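Local coordinates for methyl-accepting chemotaxis protein, putative (Geobacter sulfurreducens, PDB 3OOV), which probably takes part in bacterial chemotaxis signalling, through a GAF domain of the kind that often binds small ligands or mediates association between subunits, at residues 8-13 and 21-26; 26-31 and 150-155; 49-54 and 58-63; 76-81 and 96-101. All blocks are in the same frame, centred on the assembly; numbering follows the deposited sequence.

Contact 1: 8-13 and 21-26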
# COMPACT_ATOMS: atom_id res chain seq x y z
N SER A 8 -2.02 25.73 -1.56
CA SER A 8 -0.65 25.38 -1.97
C SER A 8 0.19 26.65 -1.79
O SER A 8 1.37 26.61 -1.34
CB SER A 8 -0.60 24.87 -3.41
OG SER A 8 0.75 24.67 -3.83
N SER A 9 -0.46 27.76 -2.12
CA SER A 9 0.08 29.10 -1.95
C SER A 9 0.37 29.43 -0.46
O SER A 9 1.43 29.97 -0.14
CB SER A 9 -0.89 30.10 -2.58
OG SER A 9 -0.38 31.41 -2.46
N ARG A 10 -0.54 29.09 0.44
CA ARG A 10 -0.38 29.42 1.86
C ARG A 10 0.64 28.53 2.60
O ARG A 10 1.27 28.95 3.56
CB ARG A 10 -1.73 29.40 2.54
CG ARG A 10 -2.31 30.80 2.51
CD ARG A 10 -3.78 30.84 2.20
NE ARG A 10 -4.61 30.09 3.13
CZ ARG A 10 -5.59 29.27 2.75
NH1 ARG A 10 -5.86 29.12 1.43
NH2 ARG A 10 -6.31 28.61 3.65
N ILE A 11 0.78 27.30 2.12
CA ILE A 11 1.75 26.37 2.67
C ILE A 11 3.13 27.02 2.46
O ILE A 11 3.87 27.28 3.41
CB ILE A 11 1.60 24.96 2.00
CG1 ILE A 11 0.34 24.28 2.58
CG2 ILE A 11 2.87 24.12 2.18
CD1 ILE A 11 -0.10 23.01 1.86
N GLN A 12 3.37 27.34 1.19
CA GLN A 12 4.51 28.05 0.66
C GLN A 12 4.97 29.21 1.55
O GLN A 12 6.15 29.37 1.83
CB GLN A 12 4.09 28.54 -0.72
CG GLN A 12 5.15 28.56 -1.83
CD GLN A 12 5.75 27.18 -2.20
OE1 GLN A 12 5.48 26.67 -3.30
NE2 GLN A 12 6.60 26.62 -1.32
N LYS A 13 4.01 29.97 2.06
CA LYS A 13 4.28 31.17 2.88
C LYS A 13 4.64 30.89 4.33
O LYS A 13 5.12 31.76 5.04
CB LYS A 13 3.04 32.06 2.84
CG LYS A 13 3.06 33.21 1.85
CD LYS A 13 3.74 34.44 2.57
CE LYS A 13 3.07 35.77 2.18
NZ LYS A 13 1.62 35.86 2.63
N LEU A 21 0.93 21.64 8.43
CA LEU A 21 0.18 20.42 8.63
C LEU A 21 -1.30 20.80 8.83
O LEU A 21 -2.16 20.24 8.15
CB LEU A 21 0.73 19.65 9.82
CG LEU A 21 2.15 19.16 9.49
CD1 LEU A 21 2.75 18.43 10.68
CD2 LEU A 21 2.21 18.22 8.25
N ARG A 22 -1.57 21.81 9.66
CA ARG A 22 -2.93 22.24 9.83
C ARG A 22 -3.60 22.66 8.50
O ARG A 22 -4.72 22.22 8.18
CB ARG A 22 -3.08 23.28 10.96
CG ARG A 22 -2.90 22.68 12.36
CD ARG A 22 -3.26 23.68 13.48
NE ARG A 22 -2.54 24.95 13.30
CZ ARG A 22 -1.39 25.29 13.90
NH1 ARG A 22 -0.77 24.49 14.77
NH2 ARG A 22 -0.85 26.47 13.61
N LEU A 23 -2.88 23.41 7.68
CA LEU A 23 -3.35 23.85 6.36
C LEU A 23 -3.53 22.72 5.37
O LEU A 23 -4.48 22.74 4.55
CB LEU A 23 -2.37 24.82 5.74
CG LEU A 23 -2.28 26.25 6.27
CD1 LEU A 23 -0.90 26.87 5.85
CD2 LEU A 23 -3.51 27.12 5.74
N CYS A 24 -2.62 21.74 5.41
CA CYS A 24 -2.88 20.52 4.66
C CYS A 24 -4.20 19.85 5.05
O CYS A 24 -4.92 19.32 4.18
CB CYS A 24 -1.76 19.50 4.85
SG CYS A 24 -0.30 19.87 3.89
N ALA A 25 -4.49 19.80 6.34
CA ALA A 25 -5.64 19.09 6.83
C ALA A 25 -6.89 19.93 6.47
O ALA A 25 -7.89 19.42 5.95
CB ALA A 25 -5.53 18.87 8.28
N GLU A 26 -6.80 21.25 6.68
CA GLU A 26 -7.80 22.20 6.15
C GLU A 26 -8.15 21.98 4.73
O GLU A 26 -9.33 21.79 4.42
CB GLU A 26 -7.47 23.68 6.46
CG GLU A 26 -7.70 23.95 7.98
CD GLU A 26 -7.27 25.37 8.51
OE1 GLU A 26 -7.11 25.51 9.77
OE2 GLU A 26 -7.12 26.34 7.71

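Contact 2: 26-31 and 150-155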
# COMPACT_ATOMS: atom_id res chain seq x y z
N GLU A 26 -6.80 21.25 6.68
CA GLU A 26 -7.80 22.20 6.15
C GLU A 26 -8.15 21.98 4.73
O GLU A 26 -9.33 21.79 4.42
CB GLU A 26 -7.47 23.68 6.46
CG GLU A 26 -7.70 23.95 7.98
CD GLU A 26 -7.27 25.37 8.51
OE1 GLU A 26 -7.11 25.51 9.77
OE2 GLU A 26 -7.12 26.34 7.71
N GLY A 27 -7.15 21.92 3.86
CA GLY A 27 -7.41 21.80 2.43
C GLY A 27 -8.13 20.51 2.08
O GLY A 27 -9.11 20.52 1.28
N LEU A 28 -7.67 19.41 2.68
CA LEU A 28 -8.24 18.10 2.38
C LEU A 28 -9.69 18.08 2.81
O LEU A 28 -10.49 17.47 2.12
CB LEU A 28 -7.54 16.92 3.08
CG LEU A 28 -6.32 16.28 2.40
CD1 LEU A 28 -5.51 15.22 3.33
CD2 LEU A 28 -6.74 15.61 1.05
N HIS A 29 -9.97 18.71 3.96
CA HIS A 29 -11.28 18.66 4.60
C HIS A 29 -12.22 19.69 3.94
O HIS A 29 -13.20 19.28 3.30
CB HIS A 29 -11.18 18.94 6.12
CG HIS A 29 -12.50 19.07 6.81
ND1 HIS A 29 -13.32 17.98 7.08
CD2 HIS A 29 -13.15 20.14 7.32
CE1 HIS A 29 -14.41 18.38 7.71
NE2 HIS A 29 -14.34 19.69 7.87
N ASP A 30 -11.88 20.98 4.10
CA ASP A 30 -12.68 22.11 3.60
C ASP A 30 -12.83 22.17 2.10
O ASP A 30 -13.87 22.52 1.62
CB ASP A 30 -12.05 23.44 4.04
CG ASP A 30 -12.23 23.71 5.49
OD1 ASP A 30 -13.18 23.16 6.08
OD2 ASP A 30 -11.44 24.49 6.04
N VAL A 31 -11.78 21.85 1.36
CA VAL A 31 -11.82 21.99 -0.08
C VAL A 31 -12.21 20.70 -0.73
O VAL A 31 -13.08 20.68 -1.59
CB VAL A 31 -10.46 22.47 -0.65
CG1 VAL A 31 -10.52 22.50 -2.18
CG2 VAL A 31 -10.11 23.86 -0.10
N LYS A 150 -1.97 11.07 -0.73
CA LYS A 150 -0.54 11.00 -1.12
C LYS A 150 -0.01 12.29 -1.67
O LYS A 150 1.12 12.66 -1.37
CB LYS A 150 -0.25 9.91 -2.15
CG LYS A 150 -0.21 8.57 -1.56
CD LYS A 150 0.15 7.51 -2.61
CE LYS A 150 1.67 7.34 -2.74
NZ LYS A 150 1.96 6.08 -3.54
N LEU A 151 -0.85 13.01 -2.42
CA LEU A 151 -0.45 14.32 -2.91
C LEU A 151 -0.24 15.29 -1.77
O LEU A 151 0.71 16.10 -1.83
CB LEU A 151 -1.51 14.87 -3.86
CG LEU A 151 -1.33 16.11 -4.74
CD1 LEU A 151 -0.24 15.94 -5.83
CD2 LEU A 151 -2.68 16.33 -5.39
N PHE A 152 -1.13 15.30 -0.77
CA PHE A 152 -0.99 16.24 0.36
C PHE A 152 0.13 15.85 1.32
O PHE A 152 0.75 16.74 1.93
CB PHE A 152 -2.31 16.44 1.17
CG PHE A 152 -3.27 17.41 0.51
CD1 PHE A 152 -3.55 18.61 1.10
CD2 PHE A 152 -3.92 17.08 -0.68
CE1 PHE A 152 -4.43 19.53 0.48
CE2 PHE A 152 -4.77 17.97 -1.29
CZ PHE A 152 -5.04 19.20 -0.70
N ALA A 153 0.35 14.53 1.50
CA ALA A 153 1.51 14.02 2.25
C ALA A 153 2.82 14.49 1.58
O ALA A 153 3.74 14.95 2.28
CB ALA A 153 1.49 12.50 2.40
N ASP A 154 2.87 14.37 0.24
CA ASP A 154 3.98 14.93 -0.58
C ASP A 154 4.25 16.41 -0.41
O ASP A 154 5.40 16.80 -0.26
CB ASP A 154 3.74 14.76 -2.07
CG ASP A 154 3.95 13.39 -2.53
OD1 ASP A 154 4.63 12.63 -1.80
OD2 ASP A 154 3.42 13.08 -3.63
N GLN A 155 3.22 17.24 -0.48
CA GLN A 155 3.32 18.66 -0.05
C GLN A 155 3.77 18.90 1.40
O GLN A 155 4.59 19.80 1.70
CB GLN A 155 1.97 19.40 -0.26
CG GLN A 155 1.39 19.28 -1.73
CD GLN A 155 2.46 19.63 -2.82
OE1 GLN A 155 3.04 20.74 -2.83
NE2 GLN A 155 2.71 18.66 -3.75

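Contact 3: 49-54 and 58-63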
# COMPACT_ATOMS: atom_id res chain seq x y z
N LEU A 49 4.21 9.34 18.54
CA LEU A 49 3.60 10.27 17.62
C LEU A 49 2.86 11.39 18.36
O LEU A 49 1.99 11.10 19.17
CB LEU A 49 2.56 9.53 16.81
CG LEU A 49 3.06 8.53 15.75
CD1 LEU A 49 1.78 7.71 15.18
CD2 LEU A 49 3.92 9.19 14.63
N SER A 50 3.11 12.64 18.03
CA SER A 50 2.30 13.62 18.62
C SER A 50 1.17 14.06 17.63
O SER A 50 1.31 14.04 16.40
CB SER A 50 3.16 14.74 19.22
OG SER A 50 3.62 15.55 18.18
N PHE A 51 -0.00 14.31 18.18
CA PHE A 51 -1.17 14.54 17.36
C PHE A 51 -1.16 16.05 17.03
O PHE A 51 -1.36 16.85 17.90
CB PHE A 51 -2.39 14.12 18.16
CG PHE A 51 -3.62 13.66 17.32
CD1 PHE A 51 -4.46 12.67 17.82
CD2 PHE A 51 -3.95 14.27 16.10
CE1 PHE A 51 -5.60 12.24 17.07
CE2 PHE A 51 -5.07 13.85 15.36
CZ PHE A 51 -5.92 12.89 15.85
N VAL A 52 -0.93 16.42 15.78
CA VAL A 52 -0.70 17.81 15.37
C VAL A 52 -1.93 18.52 14.78
O VAL A 52 -2.21 19.70 15.10
CB VAL A 52 0.51 17.89 14.38
CG1 VAL A 52 0.68 19.33 13.81
CG2 VAL A 52 1.79 17.46 15.10
N ALA A 53 -2.66 17.81 13.92
CA ALA A 53 -3.87 18.33 13.29
C ALA A 53 -4.96 17.28 13.29
O ALA A 53 -4.71 16.08 13.13
CB ALA A 53 -3.59 18.85 11.88
N ALA A 54 -6.18 17.75 13.56
CA ALA A 54 -7.40 16.94 13.54
C ALA A 54 -8.45 17.87 13.01
O ALA A 54 -8.77 18.88 13.63
CB ALA A 54 -7.77 16.47 14.89
N ALA A 58 -15.33 16.99 16.10
CA ALA A 58 -15.80 18.10 16.97
C ALA A 58 -15.33 17.91 18.40
O ALA A 58 -15.20 16.76 18.87
CB ALA A 58 -17.45 18.30 16.91
N ASP A 59 -15.18 19.01 19.13
CA ASP A 59 -14.95 18.97 20.60
C ASP A 59 -13.58 18.31 20.91
O ASP A 59 -13.44 17.49 21.82
CB ASP A 59 -16.10 18.23 21.34
CG ASP A 59 -17.53 18.87 21.13
OD1 ASP A 59 -17.61 20.08 20.76
OD2 ASP A 59 -18.57 18.12 21.29
N PHE A 60 -12.58 18.67 20.12
CA PHE A 60 -11.29 17.99 20.20
C PHE A 60 -10.20 18.92 19.73
O PHE A 60 -10.24 19.50 18.67
CB PHE A 60 -11.27 16.66 19.41
CG PHE A 60 -9.94 15.96 19.39
CD1 PHE A 60 -9.40 15.43 20.55
CD2 PHE A 60 -9.25 15.78 18.19
CE1 PHE A 60 -8.18 14.74 20.52
CE2 PHE A 60 -8.05 15.06 18.16
CZ PHE A 60 -7.52 14.55 19.31
N ASN A 61 -9.24 19.05 20.60
CA ASN A 61 -8.04 19.77 20.28
C ASN A 61 -6.98 18.70 20.51
O ASN A 61 -6.91 18.16 21.64
CB ASN A 61 -7.84 20.90 21.30
CG ASN A 61 -6.69 21.81 20.91
OD1 ASN A 61 -5.81 21.46 20.09
ND2 ASN A 61 -6.68 23.00 21.51
N PRO A 62 -6.21 18.38 19.45
CA PRO A 62 -5.16 17.38 19.50
C PRO A 62 -3.88 17.82 20.29
O PRO A 62 -3.10 16.97 20.67
CB PRO A 62 -4.84 17.15 18.03
CG PRO A 62 -5.14 18.48 17.38
CD PRO A 62 -6.38 18.90 18.08
N ALA A 63 -3.71 19.10 20.59
CA ALA A 63 -2.54 19.61 21.38
C ALA A 63 -2.27 18.84 22.67
O ALA A 63 -3.14 18.73 23.53
CB ALA A 63 -2.67 21.16 21.71

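Contact 4: 76-81 and 96-101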
# COMPACT_ATOMS: atom_id res chain seq x y z
N ILE A 76 -1.64 2.15 12.33
CA ILE A 76 -0.92 3.40 12.23
C ILE A 76 0.59 3.17 12.40
O ILE A 76 1.40 3.66 11.63
CB ILE A 76 -1.43 4.45 13.25
CG1 ILE A 76 -2.83 4.93 12.81
CG2 ILE A 76 -0.47 5.65 13.32
CD1 ILE A 76 -3.62 5.67 13.88
N THR A 77 0.94 2.42 13.43
CA THR A 77 2.34 2.03 13.59
C THR A 77 2.88 1.26 12.38
O THR A 77 4.05 1.47 11.97
CB THR A 77 2.46 1.14 14.85
OG1 THR A 77 2.07 1.94 15.95
CG2 THR A 77 3.93 0.61 15.07
N LYS A 78 2.07 0.36 11.81
CA LYS A 78 2.56 -0.39 10.62
C LYS A 78 2.78 0.49 9.47
O LYS A 78 3.77 0.29 8.72
CB LYS A 78 1.65 -1.54 10.23
CG LYS A 78 1.78 -2.71 11.17
CD LYS A 78 0.45 -3.41 11.42
CE LYS A 78 0.07 -4.20 10.20
NZ LYS A 78 1.19 -5.23 9.92
N CYS A 79 1.85 1.45 9.24
CA CYS A 79 2.06 2.44 8.18
C CYS A 79 3.43 3.16 8.35
O CYS A 79 4.22 3.36 7.37
CB CYS A 79 0.96 3.53 8.22
SG CYS A 79 1.21 4.82 7.00
N PHE A 80 3.66 3.63 9.58
CA PHE A 80 4.86 4.42 9.88
C PHE A 80 6.14 3.55 9.65
O PHE A 80 7.07 3.99 8.95
CB PHE A 80 4.83 4.88 11.34
CG PHE A 80 6.00 5.74 11.71
CD1 PHE A 80 5.94 7.14 11.50
CD2 PHE A 80 7.15 5.18 12.28
CE1 PHE A 80 7.02 7.95 11.82
CE2 PHE A 80 8.24 5.98 12.63
CZ PHE A 80 8.16 7.37 12.42
N THR A 81 6.14 2.34 10.20
CA THR A 81 7.29 1.41 10.08
C THR A 81 7.59 0.97 8.62
O THR A 81 8.73 0.97 8.18
CB THR A 81 7.08 0.21 11.05
OG1 THR A 81 6.81 0.74 12.37
CG2 THR A 81 8.33 -0.53 11.28
N THR A 96 -5.97 -9.16 13.69
CA THR A 96 -6.11 -8.55 15.01
C THR A 96 -5.11 -7.43 15.32
O THR A 96 -5.47 -6.42 15.87
CB THR A 96 -6.05 -9.67 16.05
OG1 THR A 96 -7.19 -10.50 15.82
CG2 THR A 96 -6.18 -9.15 17.46
N ASP A 97 -3.86 -7.62 14.94
CA ASP A 97 -2.87 -6.58 15.12
C ASP A 97 -3.09 -5.31 14.32
O ASP A 97 -2.30 -4.39 14.45
CB ASP A 97 -1.39 -7.10 15.09
CG ASP A 97 -0.86 -7.49 13.70
OD1 ASP A 97 -1.43 -7.22 12.59
OD2 ASP A 97 0.23 -8.12 13.73
N PHE A 98 -4.15 -5.25 13.49
CA PHE A 98 -4.49 -3.99 12.84
C PHE A 98 -5.23 -3.05 13.79
O PHE A 98 -5.09 -1.85 13.65
CB PHE A 98 -5.31 -4.15 11.55
CG PHE A 98 -4.49 -4.55 10.34
CD1 PHE A 98 -3.46 -5.47 10.45
CD2 PHE A 98 -4.79 -4.03 9.08
CE1 PHE A 98 -2.71 -5.81 9.33
CE2 PHE A 98 -4.07 -4.41 7.95
CZ PHE A 98 -3.03 -5.28 8.08
N ARG A 99 -5.98 -3.59 14.75
CA ARG A 99 -6.87 -2.76 15.56
C ARG A 99 -6.06 -1.78 16.42
O ARG A 99 -4.99 -2.11 16.94
CB ARG A 99 -7.75 -3.57 16.53
CG ARG A 99 -8.39 -4.84 15.98
CD ARG A 99 -9.60 -4.65 15.12
NE ARG A 99 -9.50 -5.65 14.04
CZ ARG A 99 -10.19 -6.79 13.98
NH1 ARG A 99 -11.07 -7.10 14.93
NH2 ARG A 99 -10.00 -7.62 12.96
N LEU A 100 -6.59 -0.59 16.59
CA LEU A 100 -6.07 0.31 17.60
C LEU A 100 -6.36 -0.20 19.01
O LEU A 100 -7.42 -0.72 19.26
CB LEU A 100 -6.68 1.69 17.41
CG LEU A 100 -6.39 2.30 16.06
CD1 LEU A 100 -6.95 3.77 15.97
CD2 LEU A 100 -4.92 2.23 15.76
N GLN A 101 -5.40 -0.10 19.90
CA GLN A 101 -5.59 -0.47 21.31
C GLN A 101 -5.56 0.82 22.16
O GLN A 101 -5.27 1.89 21.63
CB GLN A 101 -4.44 -1.41 21.76
CG GLN A 101 -4.45 -2.80 21.11
CD GLN A 101 -3.10 -3.60 21.33
OE1 GLN A 101 -2.52 -3.62 22.42
NE2 GLN A 101 -2.64 -4.25 20.27

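Contact 1: 8-13 and 21-26
The first two helices of the chain, 7-13 and 17-31, fold back on each other as an antiparallel helical hairpin, and Ile11 of the first meets Leu23 of the second at its centre. The short axes run at 175° and come no closer than 9.7 Å, a spacing that side chains have to bridge. Leu23 does so with both branches: its CD1 lies 3.8 Å from the backbone O of Arg10, while its CD2 packs 3.8 Å from NH2 of the Arg10 side chain, which crosses it at about a right angle. Arg10 gets there by bending its chain at chi2 and chi3. Deeper in, Ile11 slides past Leu23 in the opposite direction, and its CD1 reaches 3.7 Å from SG of Cys24. Cut back to an alanine, Leu23 would probably lose both methyl contacts, opening a gap beside Ile11 and leaving the Arg10 guanidinium without the methyl it lies against. Arg10 NH2 also lies 4.7 Å from Glu26 OE2, too far for a salt bridge, though the opposite charges probably attract. Beneath the hairpin, Ile11 and Cys24 rest on Ala159 and Ala156 of helix 143-167, whereas Leu21 and Ala25 turn to strands 36-42 and 48-55.

Contact 2: 26-31 and 150-155
Leu28 of helix 17-31 sets CG and CD2 over one face of the Phe152 ring on helix 143-167, and this pair carries most of the contact. The packing here is close: CG of Leu28 stands 3.9 Å from the centroid of the Phe152 ring and only 16° off its normal, a CH-pi arrangement, and CD2 of Leu28 comes to 3.6 Å from CD2 of the ring. The other branch, CD1, reaches back to 4.0 Å from CB of Phe152, so that the leucine straddles the root and the face of the aromatic side chain. With CG of Phe152 anti to its own carbonyl carbon (chi1 -81°), the ring projects across to the neighbouring helix. Beside it passes the backbone of Gly27, whose C is 4.1 Å from CE1 of Phe152; the absence of a side chain at this glycine lets the ring lie close to the main chain. Replacing Phe152 by an alanine would probably strip Leu28 of the surface it packs on and leave a gap between the two helices.

The outer side is looser. Val31 makes no contact across to segment 150-155, and Asp30 and Asp154 lie at the exposed surface. On the inner side both Leu28 and Phe152 settle on Phe130 of strand 125-133, while Leu32 also packs against Phe152, placing the pair between two helices and the sheet.

Contact 3: 49-54 and 58-63
Phe51 and Phe60 meet as a T-shaped aromatic pair, the edge of Phe60 directed at the face of Phe51. Their centroids are 5.2 Å apart and the planes make 67°, with CZ of Phe60 coming to 3.7 Å from CE1 of Phe51. Both rings start anti to their backbone nitrogen, Phe51 at chi1 -153° and Phe60 at 177°, which carries them toward each other across the turn.

Apolar packing widens this pair into a cluster. The methyl of Ala54 sits at the edge of the Phe60 ring, 3.6 Å from CE2, so two residues of the strand touch the same rim. Pro62 fills the next position: its CB lies 3.6 Å from CD2 of Phe51, and its CG reaches 4.1 Å from CB of Ala54. The backbone N of Pro62 also lies over the centre of one face of the Phe60 ring.

Polar bonding stays within the loop. Asn61 OD1 accepts from the backbone N of Ala63 at 3.2 Å, with the donor above the carbonyl plane, forming an Asx turn that shapes the chain as it leaves Pro62. The carbonyl oxygens of Phe51 and Pro62 approach to 3.3 Å, but as two acceptors they make no bond.

Strand 48-55 meanwhile pairs with strand 36-42 and carries a classic beta bulge, Val52 and Ala53 both facing Ile39. Phe51 and Ala54 point to the loop side, and Val52 and Ala53 to helix 17-31: the connection between adjacent antiparallel strands of a GAF sheet folds back over the face away from that helix.

Contact 4: 76-81 and 96-101
Lys78 on helix 74-82 reaches across to Phe98 in the long connection between strands 86-88 and 115-122, part of the loop and helix layer on one face of the GAF sheet. The two side chains cross at about a right angle. Bends at chi2, chi3 and chi4 curl the lysine so that CE, rather than the terminal nitrogen, makes the nearest approach, 3.3 Å from CE1 of Phe98. That methylene meets the ring obliquely, neither squarely over its face nor in its plane. NZ is carried further along, 4.0 Å from the same CE1, and the contact is therefore mainly one of the aliphatic end of the chain against an aromatic rim atom. The turn that carries Lys78 is tied by Thr81 OG1, which donates to O of Thr77 from above the carbonyl plane, while Thr81 N bonds to that same oxygen.

Asp97 is turned differently. Its CG sits between the backbone N and the carbonyl carbon (chi1 74°), which brings OD1 to the edge of the neighbouring Phe98 ring, in plane with it. From there OD1 is 4.2 Å from NZ of Lys78, too long for a salt bridge, though the opposite charges are likely to attract weakly.

Phe98 lies nearly parallel to Tyr94 and touches Asp82 of the second subunit, and Thr81 packs on Pro95 of that subunit, so both sides of this contact border the dimer partner. At the inner end Ile76, which also packs on Ile117 and Val129 of the sheet, approaches Leu100 at a slant, CD1 of Ile76 lying 4.1 Å from CD2 of Leu100.

In the fold
The four contacts illustrate how a GAF domain packs layers of helix and loop against an antiparallel sheet. Contacts 1 and 2 share helix 17-31 and Glu26, with centres about 8 Å apart, and together join three helices over one region. Contact 3, its centre about 17 Å from those of contacts 1 and 2, touches contact 1 where Leu21, Arg22 and Ala25 meet Val52 and Ala53. Contact 4 has its centre about 27 Å from that of contact 1, on the opposite side of the chain's centre, but touches contact 3 through Leu49 and Ile76. Along the chain, contact 1 closes first; contacts 3 and 4 then follow in series, both nested inside the long loop closed by contact 2, which brings the C-terminal helix back beside the N-terminal ones.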